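Local coordinates for enoyl-CoA hydratase (Bacillus halodurans, PDB 3LKE), which probably hydrates the double bond of 2-enoyl-CoA thioesters to give 3-hydroxyacyl-CoA, at residues A[22-28]-A[61-67]; A[33-37]-A[89-93]; A[100-104]-A[212-216]; A[130-136]-A[169-175]; A[139-143]-A[247-251]. All coordinates share one frame; numbering follows the deposited sequence.

Contact 1: A[22-28]-A[61-67]; sequences PEKKNGL and YFSSGPR
Tyr61 and Lys25 meet through a CH-pi contact, with Lys25 CA over one ring face, 3.8 Å from the Tyr61 centroid and displaced toward the rim. The Asn26 amide stands almost perpendicular to this ring and brings its CG to the ring edge. With Asn26 CG anti to its carbonyl carbon (chi1 -72°), the ND2 group is directed at Phe62 O, which it donates to at 2.9 Å with the acceptor lying in the amide plane. Three successive backbone oxygens of 22-28 are engaged by 61-67. Lys24 O receives Arg67 NH1 at 2.7 Å, the donor standing above the carbonyl plane. Lys25 O takes the amide Ser64 N at 3.1 Å, and Asn26 O takes the hydroxyl Ser63 OG at 2.6 Å. Ser63 OG also accepts from Gly65 N at 3.1 Å, which closes an ST turn and fixes the hydroxyl between the two loops. Both loops lead from a strand of the crotonase fold's main sheet into a helix: 22-28 joins strand 14-19 to helix 30-45, and segment 61-67 joins strand 51-56 to helix 68-76. Beyond the turn, Leu28 N donates to Gly65 O at 3.2 Å, and Leu28 CD1 packs beside Pro66 CD at 4.1 Å. In the second shell, Tyr21 N donates to Asn26 OD1, so the amide is held from both ends, while Lys24 NZ forms salt bridges with Asp29 and Asp70.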
# COMPACT_ATOMS: atom_id res chain seq x y z
N PRO A 22 1.79 19.02 -32.23
CA PRO A 22 1.87 17.92 -33.20
C PRO A 22 3.29 17.66 -33.70
O PRO A 22 3.62 16.53 -34.01
CB PRO A 22 1.00 18.41 -34.37
CG PRO A 22 0.27 19.60 -33.88
CD PRO A 22 0.99 20.16 -32.70
N GLU A 23 4.09 18.71 -33.82
CA GLU A 23 5.46 18.56 -34.30
C GLU A 23 6.17 17.46 -33.52
O GLU A 23 6.81 16.59 -34.11
CB GLU A 23 6.23 19.86 -34.15
CG GLU A 23 7.72 19.70 -34.43
CD GLU A 23 8.52 20.96 -34.15
OE1 GLU A 23 7.98 21.89 -33.51
OE2 GLU A 23 9.70 21.00 -34.57
N LYS A 24 6.05 17.52 -32.20
CA LYS A 24 6.71 16.55 -31.33
C LYS A 24 5.76 15.48 -30.77
O LYS A 24 6.09 14.80 -29.79
CB LYS A 24 7.40 17.29 -30.18
CG LYS A 24 8.64 18.09 -30.61
CD LYS A 24 9.45 18.53 -29.39
CE LYS A 24 10.74 19.26 -29.80
NZ LYS A 24 11.63 19.62 -28.65
N LYS A 25 4.60 15.31 -31.40
CA LYS A 25 3.61 14.34 -30.92
C LYS A 25 3.35 14.52 -29.42
O LYS A 25 3.34 13.54 -28.66
CB LYS A 25 4.03 12.90 -31.22
CG LYS A 25 4.34 12.59 -32.70
CD LYS A 25 3.19 12.92 -33.62
CE LYS A 25 3.38 12.28 -35.01
NZ LYS A 25 4.82 12.23 -35.39
N ASN A 26 3.12 15.76 -29.01
CA ASN A 26 2.83 16.09 -27.61
C ASN A 26 3.96 15.69 -26.66
O ASN A 26 3.73 15.36 -25.49
CB ASN A 26 1.49 15.47 -27.18
CG ASN A 26 0.29 16.18 -27.80
OD1 ASN A 26 0.44 17.23 -28.45
ND2 ASN A 26 -0.89 15.61 -27.62
N GLY A 27 5.18 15.72 -27.17
CA GLY A 27 6.36 15.40 -26.38
C GLY A 27 6.62 16.45 -25.32
O GLY A 27 6.12 17.58 -25.41
N LEU A 28 7.37 16.07 -24.29
CA LEU A 28 7.60 16.95 -23.16
C LEU A 28 8.95 17.64 -23.27
O LEU A 28 10.00 16.99 -23.25
CB LEU A 28 7.53 16.15 -21.85
CG LEU A 28 6.30 15.26 -21.70
CD1 LEU A 28 6.32 14.53 -20.35
CD2 LEU A 28 5.04 16.06 -21.84
N TYR A 61 -2.26 10.11 -30.66
CA TYR A 61 -1.40 9.98 -29.49
C TYR A 61 -1.88 10.83 -28.33
O TYR A 61 -2.44 11.90 -28.53
CB TYR A 61 0.03 10.41 -29.85
CG TYR A 61 0.08 11.68 -30.66
CD1 TYR A 61 0.10 12.94 -30.05
CD2 TYR A 61 0.09 11.64 -32.05
CE1 TYR A 61 0.14 14.11 -30.79
CE2 TYR A 61 0.13 12.80 -32.81
CZ TYR A 61 0.16 14.03 -32.18
OH TYR A 61 0.18 15.18 -32.94
N PHE A 62 -1.66 10.37 -27.11
CA PHE A 62 -1.83 11.26 -25.98
C PHE A 62 -0.56 12.07 -25.78
O PHE A 62 -0.58 13.30 -25.82
CB PHE A 62 -2.12 10.51 -24.68
CG PHE A 62 -2.21 11.42 -23.49
CD1 PHE A 62 -3.33 12.20 -23.30
CD2 PHE A 62 -1.17 11.51 -22.58
CE1 PHE A 62 -3.42 13.06 -22.23
CE2 PHE A 62 -1.25 12.37 -21.51
CZ PHE A 62 -2.38 13.14 -21.33
N SER A 63 0.55 11.38 -25.54
CA SER A 63 1.86 12.03 -25.44
C SER A 63 3.00 11.05 -25.66
O SER A 63 3.06 9.98 -25.03
CB SER A 63 2.04 12.75 -24.10
OG SER A 63 3.37 13.24 -23.97
N SER A 64 3.92 11.42 -26.54
CA SER A 64 5.08 10.60 -26.80
C SER A 64 6.12 10.68 -25.68
O SER A 64 7.12 9.96 -25.70
CB SER A 64 5.71 11.00 -28.15
OG SER A 64 6.13 12.35 -28.12
N GLY A 65 5.89 11.55 -24.70
CA GLY A 65 6.81 11.69 -23.58
C GLY A 65 8.03 12.50 -24.00
O GLY A 65 8.05 13.06 -25.10
N PRO A 66 9.06 12.56 -23.14
CA PRO A 66 10.30 13.24 -23.53
C PRO A 66 10.90 12.57 -24.76
O PRO A 66 11.08 11.35 -24.75
CB PRO A 66 11.21 13.04 -22.32
CG PRO A 66 10.28 12.73 -21.18
CD PRO A 66 9.14 11.98 -21.79
N ARG A 67 11.18 13.34 -25.81
CA ARG A 67 11.66 12.77 -27.07
C ARG A 67 13.10 12.27 -26.96
O ARG A 67 13.94 12.94 -26.37
CB ARG A 67 11.58 13.81 -28.19
CG ARG A 67 10.17 14.26 -28.55
CD ARG A 67 9.99 14.27 -30.06
NE ARG A 67 9.98 12.91 -30.59
CZ ARG A 67 8.87 12.24 -30.91
NH1 ARG A 67 7.68 12.81 -30.78
NH2 ARG A 67 8.96 11.00 -31.38

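Contact 2: A[33-37]-A[89-93]; sequences GTSLL and VLNHC
Val89 presses its CG1 against the backbone of Gly33 where helices 30-45 and 81-98 pack side by side, their N-to-C directions 29° apart and their local axes 8.8 Å apart. Each helix lies on a beta-alpha-beta crossover of the crotonase fold: 30-45 between the parallel strands 14-19 and 51-56, and helix 81-98 on the connection from 51-56 to 103-108. CG1 of Val89 lies anti to the backbone N (chi1 179°), which directs this methyl at the peptide after Gly33, 3.3 Å from Gly33 C. The glycine makes the approach possible, because a CB on Gly33 would point at the partner helix and come within 2.8 Å of Leu90 CD2, a clash. In the deposited structure Leu90 CD2 rests 3.7 Å from Gly33 CA instead. One turn along, Leu37 extends across from its own helix with CG anti to the backbone N, and its side chain crosses that of His92 at a slant. Its two methyls fork around the base of the histidine, so that CD1 and CD2 are equally near His92 CB; the imidazole itself turns away, edge-to-face with His88. Thr34 OG1, at the margin, bonds back to Ala30 O. Cys93 SG lies against the backbone of Gly33 and Leu37, and meets Leu36 CG at 3.9 Å and Leu37 CB at 3.7 Å.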
# COMPACT_ATOMS: atom_id res chain seq x y z
N GLY A 33 6.20 22.21 -21.33
CA GLY A 33 6.12 22.12 -19.89
C GLY A 33 5.74 23.45 -19.28
O GLY A 33 4.87 23.54 -18.41
N THR A 34 6.37 24.52 -19.76
CA THR A 34 6.11 25.84 -19.22
C THR A 34 4.65 26.26 -19.40
O THR A 34 4.04 26.83 -18.50
CB THR A 34 7.04 26.88 -19.86
OG1 THR A 34 8.41 26.54 -19.57
CG2 THR A 34 6.74 28.27 -19.31
N SER A 35 4.10 25.98 -20.57
CA SER A 35 2.72 26.35 -20.86
C SER A 35 1.76 25.46 -20.08
O SER A 35 0.71 25.91 -19.60
CB SER A 35 2.46 26.22 -22.36
OG SER A 35 3.27 27.14 -23.08
N LEU A 36 2.14 24.20 -19.95
CA LEU A 36 1.34 23.26 -19.18
C LEU A 36 1.28 23.68 -17.72
O LEU A 36 0.20 23.71 -17.12
CB LEU A 36 1.92 21.86 -19.32
CG LEU A 36 1.23 20.77 -18.50
CD1 LEU A 36 -0.25 20.66 -18.84
CD2 LEU A 36 1.94 19.45 -18.71
N LEU A 37 2.43 24.02 -17.14
CA LEU A 37 2.48 24.44 -15.75
C LEU A 37 1.56 25.64 -15.53
O LEU A 37 0.78 25.69 -14.57
CB LEU A 37 3.92 24.80 -15.36
CG LEU A 37 4.15 25.27 -13.92
CD1 LEU A 37 3.62 24.24 -12.91
CD2 LEU A 37 5.63 25.52 -13.72
N VAL A 89 10.70 22.41 -14.54
CA VAL A 89 9.36 22.76 -15.00
C VAL A 89 8.44 21.54 -14.99
O VAL A 89 7.32 21.61 -14.50
CB VAL A 89 9.40 23.37 -16.42
CG1 VAL A 89 8.00 23.70 -16.90
CG2 VAL A 89 10.27 24.64 -16.42
N LEU A 90 8.93 20.42 -15.50
CA LEU A 90 8.09 19.22 -15.56
C LEU A 90 7.81 18.63 -14.18
O LEU A 90 6.72 18.15 -13.93
CB LEU A 90 8.69 18.17 -16.50
CG LEU A 90 8.80 18.58 -17.98
CD1 LEU A 90 9.46 17.48 -18.79
CD2 LEU A 90 7.43 18.94 -18.56
N ASN A 91 8.79 18.68 -13.27
CA ASN A 91 8.50 18.25 -11.90
C ASN A 91 7.42 19.13 -11.27
O ASN A 91 6.55 18.65 -10.54
CB ASN A 91 9.75 18.24 -11.03
CG ASN A 91 10.69 17.12 -11.37
OD1 ASN A 91 10.31 16.15 -12.04
ND2 ASN A 91 11.94 17.24 -10.91
N HIS A 92 7.47 20.43 -11.54
CA HIS A 92 6.43 21.29 -11.00
C HIS A 92 5.05 20.97 -11.56
O HIS A 92 4.06 21.03 -10.83
CB HIS A 92 6.78 22.77 -11.13
CG HIS A 92 7.59 23.28 -9.98
ND1 HIS A 92 7.03 23.54 -8.74
CD2 HIS A 92 8.91 23.56 -9.87
CE1 HIS A 92 7.98 23.96 -7.92
NE2 HIS A 92 9.12 23.98 -8.58
N CYS A 93 4.97 20.63 -12.85
CA CYS A 93 3.70 20.17 -13.40
C CYS A 93 3.16 18.99 -12.59
O CYS A 93 2.00 18.97 -12.20
CB CYS A 93 3.85 19.74 -14.85
SG CYS A 93 4.15 21.12 -15.98

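Contact 3: A[100-104]-A[212-216]; sequences SPKVT and IAATK
Lys216 leaves helix 209-220 with CG anti to its carbonyl carbon, and a bend at chi3 (65°) swings its ammonium between the backbone oxygens of Ser100 and Lys102. Lys216 NZ donates to Lys102 O at 2.7 Å and to Ser100 O at 2.9 Å. Neither donor position is in the carbonyl plane: NZ stands 40° out of the plane at Ser100 and is tilted by 30° at Lys102. Lys216 NZ also donates to a water at 2.9 Å, and it makes a salt bridge with Asp124. That water is hydrogen-bonded to Thr104 OG1 at 2.8 Å, a hydroxyl also hydrogen-bonded to the backbone N of Asp124. Four oxygen partners thus surround a buried ammonium, and the nearby carboxylate is likely to balance its charge. A methionine in place of Lys216 would probably leave the carbonyls of Ser100 and Lys102 without this donor and Asp124 without its counter-charge.

Ser100 OG accepts from Lys102 N at 3.1 Å, an ST turn consistent with a fixed placement of the carbonyls, and is hydrogen-bonded to Asn44 as well. Apolar contacts complete the interface: Pro101 CB meets Ala213 CB at 3.9 Å, and Val103 CG2 meets Ile212 CG2 at 4.0 Å with the two side chains crossing nearly at right angles.

The contact fixes a late helix to the entry of strand 103-108, a central strand of the main crotonase sheet, flanked by 51-56 and 125-129. Helix 190-205 packs on Val103, while the second subunit packs on helix 209-220 through its His139, Pro145 and Tyr159.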
# COMPACT_ATOMS: atom_id res chain seq x y z
N SER A 100 -3.43 19.69 -6.60
CA SER A 100 -4.63 20.41 -7.02
C SER A 100 -5.79 20.15 -6.06
O SER A 100 -6.02 19.01 -5.66
CB SER A 100 -5.06 19.99 -8.42
OG SER A 100 -6.27 20.64 -8.79
N PRO A 101 -6.52 21.21 -5.69
CA PRO A 101 -7.75 21.09 -4.89
C PRO A 101 -8.96 20.63 -5.72
O PRO A 101 -10.00 20.25 -5.17
CB PRO A 101 -7.98 22.51 -4.39
CG PRO A 101 -7.40 23.38 -5.48
CD PRO A 101 -6.18 22.62 -5.98
N LYS A 102 -8.82 20.67 -7.05
CA LYS A 102 -9.89 20.28 -7.95
C LYS A 102 -9.80 18.80 -8.25
O LYS A 102 -8.72 18.20 -8.12
CB LYS A 102 -9.77 21.05 -9.28
CG LYS A 102 -9.44 22.52 -9.10
CD LYS A 102 -10.54 23.21 -8.32
CE LYS A 102 -10.26 24.70 -8.18
NZ LYS A 102 -11.41 25.39 -7.52
N VAL A 103 -10.91 18.19 -8.65
CA VAL A 103 -10.86 16.81 -9.11
C VAL A 103 -10.09 16.80 -10.42
O VAL A 103 -10.43 17.54 -11.36
CB VAL A 103 -12.24 16.19 -9.32
CG1 VAL A 103 -12.09 14.81 -9.92
CG2 VAL A 103 -13.03 16.14 -8.00
N THR A 104 -9.07 15.96 -10.51
CA THR A 104 -8.21 15.93 -11.68
C THR A 104 -8.38 14.62 -12.46
O THR A 104 -8.33 13.53 -11.89
CB THR A 104 -6.73 16.14 -11.28
OG1 THR A 104 -6.37 15.15 -10.30
CG2 THR A 104 -6.55 17.52 -10.69
N ILE A 212 -14.61 19.05 -1.19
CA ILE A 212 -13.77 18.27 -2.09
C ILE A 212 -12.29 18.56 -1.84
O ILE A 212 -11.47 17.64 -1.79
CB ILE A 212 -14.15 18.55 -3.57
CG1 ILE A 212 -15.49 17.87 -3.89
CG2 ILE A 212 -13.03 18.08 -4.50
CD1 ILE A 212 -16.21 18.42 -5.11
N ALA A 213 -11.95 19.84 -1.67
CA ALA A 213 -10.58 20.24 -1.40
C ALA A 213 -10.11 19.69 -0.05
O ALA A 213 -9.00 19.20 0.05
CB ALA A 213 -10.45 21.75 -1.41
N ALA A 214 -10.96 19.82 0.97
CA ALA A 214 -10.64 19.31 2.31
C ALA A 214 -10.41 17.80 2.26
O ALA A 214 -9.50 17.27 2.92
CB ALA A 214 -11.77 19.62 3.29
N THR A 215 -11.25 17.12 1.49
CA THR A 215 -11.19 15.67 1.36
C THR A 215 -9.86 15.25 0.74
O THR A 215 -9.18 14.35 1.24
CB THR A 215 -12.37 15.13 0.53
OG1 THR A 215 -13.60 15.37 1.23
CG2 THR A 215 -12.24 13.63 0.28
N LYS A 216 -9.48 15.91 -0.35
CA LYS A 216 -8.20 15.61 -0.98
C LYS A 216 -7.03 15.87 -0.05
O LYS A 216 -6.10 15.07 0.04
CB LYS A 216 -8.06 16.39 -2.30
CG LYS A 216 -9.01 15.89 -3.36
CD LYS A 216 -8.69 16.56 -4.71
CE LYS A 216 -7.31 16.14 -5.22
NZ LYS A 216 -7.18 16.50 -6.68
O HOH W 1 -4.78 15.89 -8.18

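Contact 4: A[130-136]-A[169-175]; sequences RRAKFLE and GKLFTSE
The small three-stranded sheet of this crotonase fold is closed at one border by the antiparallel pairing of Phe134 in strand 133-135 with Phe172 in strand 172-173. These two form a hydrogen-bonded pair: Phe172 N donates to Phe134 O at 2.8 Å and Phe134 N to Phe172 O at 3.0 Å. Their side chains share one sheet face. Phe172 CG sits between the backbone N and the carbonyl carbon (chi1 59°), which lays the ring under its neighbour so that Phe134 CB is 3.6 Å from the Phe172 centroid, over the face. The two rings, with planes at 22°, are slid so far apart that they barely overlap. Replacing Phe172 by an alanine is likely to leave a gap beneath Phe134 CB and beside Ala177 and Leu165, which the ring also touches.

Past the strands, where helix 174-180 starts, Ser174 OG donates to Arg130 O at 2.7 Å. A water bound to Arg130 O, Ala132 O, Lys133 NZ and Ser174 N bridges the two segments there. Arg130 NE pairs with Glu188, while Arg130 NH1 forms a salt bridge with Glu175, the two flat groups nearly coplanar: NH1 of Arg130 meets the anti lone pair of Glu175 OE2 at 2.6 Å.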
# COMPACT_ATOMS: atom_id res chain seq x y z
N ARG A 130 -9.73 2.26 -25.35
CA ARG A 130 -9.24 0.90 -25.54
C ARG A 130 -7.94 0.83 -26.35
O ARG A 130 -7.08 -0.02 -26.08
CB ARG A 130 -10.32 0.05 -26.23
CG ARG A 130 -9.89 -1.37 -26.59
CD ARG A 130 -9.99 -2.31 -25.40
NE ARG A 130 -11.29 -2.20 -24.75
CZ ARG A 130 -11.60 -2.79 -23.60
NH1 ARG A 130 -10.71 -3.53 -22.97
NH2 ARG A 130 -12.81 -2.63 -23.09
N ARG A 131 -7.80 1.71 -27.33
CA ARG A 131 -6.67 1.62 -28.25
C ARG A 131 -5.38 2.23 -27.69
O ARG A 131 -4.33 2.13 -28.31
CB ARG A 131 -7.01 2.27 -29.60
CG ARG A 131 -7.36 3.73 -29.51
CD ARG A 131 -7.64 4.32 -30.89
NE ARG A 131 -8.09 5.70 -30.78
CZ ARG A 131 -7.27 6.75 -30.79
NH1 ARG A 131 -5.96 6.57 -30.92
NH2 ARG A 131 -7.76 7.98 -30.69
N ALA A 132 -5.48 2.87 -26.53
CA ALA A 132 -4.29 3.46 -25.90
C ALA A 132 -3.22 2.40 -25.65
O ALA A 132 -3.52 1.28 -25.23
CB ALA A 132 -4.68 4.13 -24.60
N LYS A 133 -1.97 2.77 -25.90
CA LYS A 133 -0.81 1.91 -25.64
C LYS A 133 0.15 2.67 -24.73
O LYS A 133 0.16 3.90 -24.73
CB LYS A 133 -0.10 1.53 -26.94
CG LYS A 133 -0.83 0.48 -27.78
CD LYS A 133 -0.71 -0.90 -27.18
CE LYS A 133 -1.19 -1.99 -28.14
NZ LYS A 133 -2.64 -1.84 -28.47
N PHE A 134 0.95 1.92 -23.97
CA PHE A 134 1.78 2.46 -22.90
C PHE A 134 3.16 1.84 -22.94
O PHE A 134 3.31 0.70 -23.39
CB PHE A 134 1.12 2.14 -21.55
CG PHE A 134 -0.28 2.68 -21.42
CD1 PHE A 134 -0.50 3.93 -20.87
CD2 PHE A 134 -1.36 1.93 -21.84
CE1 PHE A 134 -1.78 4.43 -20.73
CE2 PHE A 134 -2.65 2.42 -21.72
CZ PHE A 134 -2.85 3.68 -21.16
N LEU A 135 4.16 2.58 -22.48
CA LEU A 135 5.54 2.12 -22.50
C LEU A 135 6.36 2.76 -21.38
O LEU A 135 6.26 3.95 -21.13
CB LEU A 135 6.18 2.43 -23.86
CG LEU A 135 7.64 2.01 -24.09
CD1 LEU A 135 7.76 0.49 -24.06
CD2 LEU A 135 8.14 2.57 -25.42
N GLU A 136 7.16 1.94 -20.69
CA GLU A 136 8.12 2.42 -19.70
C GLU A 136 9.46 1.84 -20.13
O GLU A 136 9.71 0.65 -19.96
CB GLU A 136 7.76 1.89 -18.31
CG GLU A 136 6.33 2.19 -17.91
CD GLU A 136 6.14 3.62 -17.48
OE1 GLU A 136 7.13 4.39 -17.47
OE2 GLU A 136 5.00 3.98 -17.12
N GLY A 169 10.02 -3.75 -20.23
CA GLY A 169 10.04 -2.64 -21.16
C GLY A 169 9.22 -2.88 -22.42
O GLY A 169 9.64 -2.51 -23.53
N LYS A 170 8.05 -3.48 -22.27
CA LYS A 170 7.22 -3.80 -23.42
C LYS A 170 6.10 -2.79 -23.60
O LYS A 170 5.59 -2.25 -22.62
CB LYS A 170 6.62 -5.20 -23.26
CG LYS A 170 7.65 -6.31 -23.20
CD LYS A 170 7.01 -7.69 -23.27
CE LYS A 170 6.15 -7.98 -22.05
NZ LYS A 170 4.88 -7.21 -22.05
N LEU A 171 5.73 -2.53 -24.84
CA LEU A 171 4.51 -1.79 -25.11
C LEU A 171 3.36 -2.60 -24.52
O LEU A 171 3.23 -3.79 -24.81
CB LEU A 171 4.29 -1.62 -26.61
CG LEU A 171 4.77 -0.31 -27.24
CD1 LEU A 171 4.95 -0.48 -28.75
CD2 LEU A 171 3.81 0.83 -26.92
N PHE A 172 2.56 -1.99 -23.65
CA PHE A 172 1.46 -2.74 -23.06
C PHE A 172 0.11 -2.07 -23.28
O PHE A 172 0.03 -0.88 -23.54
CB PHE A 172 1.71 -3.08 -21.58
CG PHE A 172 1.91 -1.89 -20.67
CD1 PHE A 172 3.17 -1.33 -20.50
CD2 PHE A 172 0.85 -1.36 -19.94
CE1 PHE A 172 3.37 -0.25 -19.65
CE2 PHE A 172 1.04 -0.28 -19.08
CZ PHE A 172 2.31 0.27 -18.94
N THR A 173 -0.95 -2.87 -23.18
CA THR A 173 -2.27 -2.45 -23.59
C THR A 173 -3.01 -1.72 -22.48
O THR A 173 -2.62 -1.78 -21.31
CB THR A 173 -3.14 -3.66 -23.96
OG1 THR A 173 -3.29 -4.49 -22.80
CG2 THR A 173 -2.50 -4.45 -25.08
N SER A 174 -4.10 -1.07 -22.86
CA SER A 174 -5.00 -0.47 -21.90
C SER A 174 -5.52 -1.53 -20.92
O SER A 174 -5.69 -1.26 -19.73
CB SER A 174 -6.17 0.20 -22.63
OG SER A 174 -6.81 -0.72 -23.50
N GLU A 175 -5.78 -2.73 -21.42
CA GLU A 175 -6.26 -3.80 -20.55
C GLU A 175 -5.24 -4.08 -19.45
O GLU A 175 -5.60 -4.24 -18.28
CB GLU A 175 -6.55 -5.08 -21.34
CG GLU A 175 -7.99 -5.19 -21.82
CD GLU A 175 -8.99 -5.26 -20.67
OE1 GLU A 175 -8.75 -6.03 -19.71
OE2 GLU A 175 -10.02 -4.55 -20.72
O HOH W 2 -4.29 -1.20 -26.07
O HOH W 3 6.63 -0.76 -20.63

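Contact 5: A[139-143]-A[247-251]; sequences HKMGI and IKKRL
Arg250 NH1 is shared between the end of helix 138-141 and a neighbouring subunit: it donates to Lys140 O at 3.1 Å and to Glu206 O of the third subunit. The bond to Lys140 is moderately bent, with an N-H...O angle of 148°, and the donor rises 55° out of the carbonyl plane. The arginine reaches this place with its chain extended from CG to NE, passing along the last turn so that Arg250 CD comes 3.4 Å from Met141 O. Its NE forms a salt bridge with Glu246, which steadies the guanidinium from the helix 245-253 side. Positive charge beside the C-terminal carbonyls of a helix is probably favourable.

That helix end is a Schellman motif. Gly142, with positive phi, is the C-prime residue, and its N bonds back to His139 O at 3.3 Å. A side chain at this position would point at the opposing helix and collide with Arg250 CD, so the glycine serves both the backbone turn and the close approach. Gly142 O is buried here without a hydrogen-bonding partner in the model, and Ile247 CD1 lies 3.3 Å from it. Apolar contacts extend from there, with Ile143 CG2 against Ile247 CG1 at 4.0 Å and Met141 CE against Leu251 CD2 at 4.1 Å.

Helix 68-76 packs behind, its Leu71 touching both Met141 and Leu251, and Phe242 borders Ile143. The C-terminal helix 245-253 thereby closes over helix 138-141 at a subunit boundary, where Tyr208 of the third subunit packs on Ile247 and Arg250.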
# COMPACT_ATOMS: atom_id res chain seq x y z
N HIS A 139 14.73 1.06 -18.64
CA HIS A 139 15.73 -0.01 -18.48
C HIS A 139 16.67 -0.08 -19.69
O HIS A 139 17.90 -0.08 -19.54
CB HIS A 139 15.04 -1.36 -18.26
CG HIS A 139 15.97 -2.50 -17.97
ND1 HIS A 139 16.68 -2.60 -16.79
CD2 HIS A 139 16.28 -3.60 -18.69
CE1 HIS A 139 17.40 -3.72 -16.81
NE2 HIS A 139 17.17 -4.34 -17.95
N LYS A 140 16.09 -0.12 -20.88
CA LYS A 140 16.89 -0.18 -22.09
C LYS A 140 17.62 1.14 -22.35
O LYS A 140 18.71 1.14 -22.93
CB LYS A 140 16.03 -0.58 -23.29
CG LYS A 140 15.45 -1.99 -23.19
CD LYS A 140 14.54 -2.31 -24.38
CE LYS A 140 13.95 -3.71 -24.26
NZ LYS A 140 13.02 -3.86 -23.10
N MET A 141 17.03 2.25 -21.91
CA MET A 141 17.64 3.57 -22.10
C MET A 141 18.85 3.76 -21.17
O MET A 141 19.73 4.59 -21.42
CB MET A 141 16.61 4.70 -21.88
CG MET A 141 15.34 4.65 -22.77
SD MET A 141 14.01 5.78 -22.24
CE MET A 141 14.81 7.33 -22.54
N GLY A 142 18.91 2.99 -20.09
CA GLY A 142 19.98 3.14 -19.13
C GLY A 142 19.80 4.35 -18.23
O GLY A 142 20.77 4.89 -17.70
N ILE A 143 18.55 4.78 -18.05
CA ILE A 143 18.28 5.87 -17.12
C ILE A 143 17.36 5.45 -15.97
O ILE A 143 16.77 4.37 -16.00
CB ILE A 143 17.69 7.08 -17.83
CG1 ILE A 143 16.36 6.71 -18.48
CG2 ILE A 143 18.69 7.61 -18.87
CD1 ILE A 143 15.57 7.93 -18.91
N ILE A 247 24.96 6.52 -21.35
CA ILE A 247 23.64 7.07 -21.61
C ILE A 247 23.62 7.73 -22.99
O ILE A 247 22.70 7.52 -23.78
CB ILE A 247 23.21 8.06 -20.51
CG1 ILE A 247 22.67 7.33 -19.26
CG2 ILE A 247 22.12 8.99 -21.02
CD1 ILE A 247 23.63 6.33 -18.63
N LYS A 248 24.64 8.53 -23.28
CA LYS A 248 24.76 9.13 -24.61
C LYS A 248 24.80 8.03 -25.66
O LYS A 248 24.08 8.08 -26.66
CB LYS A 248 26.03 9.99 -24.69
CG LYS A 248 26.27 10.66 -26.04
CD LYS A 248 27.55 11.49 -25.99
CE LYS A 248 27.84 12.19 -27.31
NZ LYS A 248 26.81 13.22 -27.62
N LYS A 249 25.63 7.02 -25.43
CA LYS A 249 25.76 5.90 -26.35
C LYS A 249 24.42 5.22 -26.58
O LYS A 249 24.06 4.90 -27.71
CB LYS A 249 26.79 4.89 -25.83
CG LYS A 249 27.01 3.70 -26.75
CD LYS A 249 27.80 2.61 -26.05
CE LYS A 249 28.30 1.57 -27.04
NZ LYS A 249 27.22 1.13 -27.97
N ARG A 250 23.68 5.00 -25.50
CA ARG A 250 22.40 4.30 -25.60
C ARG A 250 21.37 5.13 -26.34
O ARG A 250 20.70 4.63 -27.24
CB ARG A 250 21.89 3.89 -24.21
CG ARG A 250 22.54 2.63 -23.68
CD ARG A 250 22.12 2.28 -22.25
NE ARG A 250 22.86 1.12 -21.77
CZ ARG A 250 22.33 -0.04 -21.41
NH1 ARG A 250 21.01 -0.22 -21.44
NH2 ARG A 250 23.11 -1.03 -21.02
N LEU A 251 21.25 6.39 -25.97
CA LEU A 251 20.31 7.29 -26.63
C LEU A 251 20.67 7.42 -28.11
O LEU A 251 19.78 7.50 -28.97
CB LEU A 251 20.33 8.67 -25.97
CG LEU A 251 19.74 8.75 -24.57
CD1 LEU A 251 19.88 10.15 -24.01
CD2 LEU A 251 18.27 8.30 -24.56

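Contacts 2, 3 and 5 are buried, whereas contacts 1 and 4 are partly buried: contact 1 mixes side-chain donors and backbone amides on loop carbonyls, and contact 4 adds a strand pairing to a salt bridge. Contact 2 is mainly apolar, with no hydrogen bond between its helices, and it touches contact 1 where Leu28 CB meets Leu90 CD1 at 3.9 Å. Contacts 3 and 5 each turn on one cationic side chain donating to backbone carbonyls, and each borders another subunit. They lie on opposite sides of the chain's centre, their own centres about 38 Å apart. Contact 5 follows contact 4 from strand 133-135 into helix 138-141, and the two touch through Gly169 and Lys140.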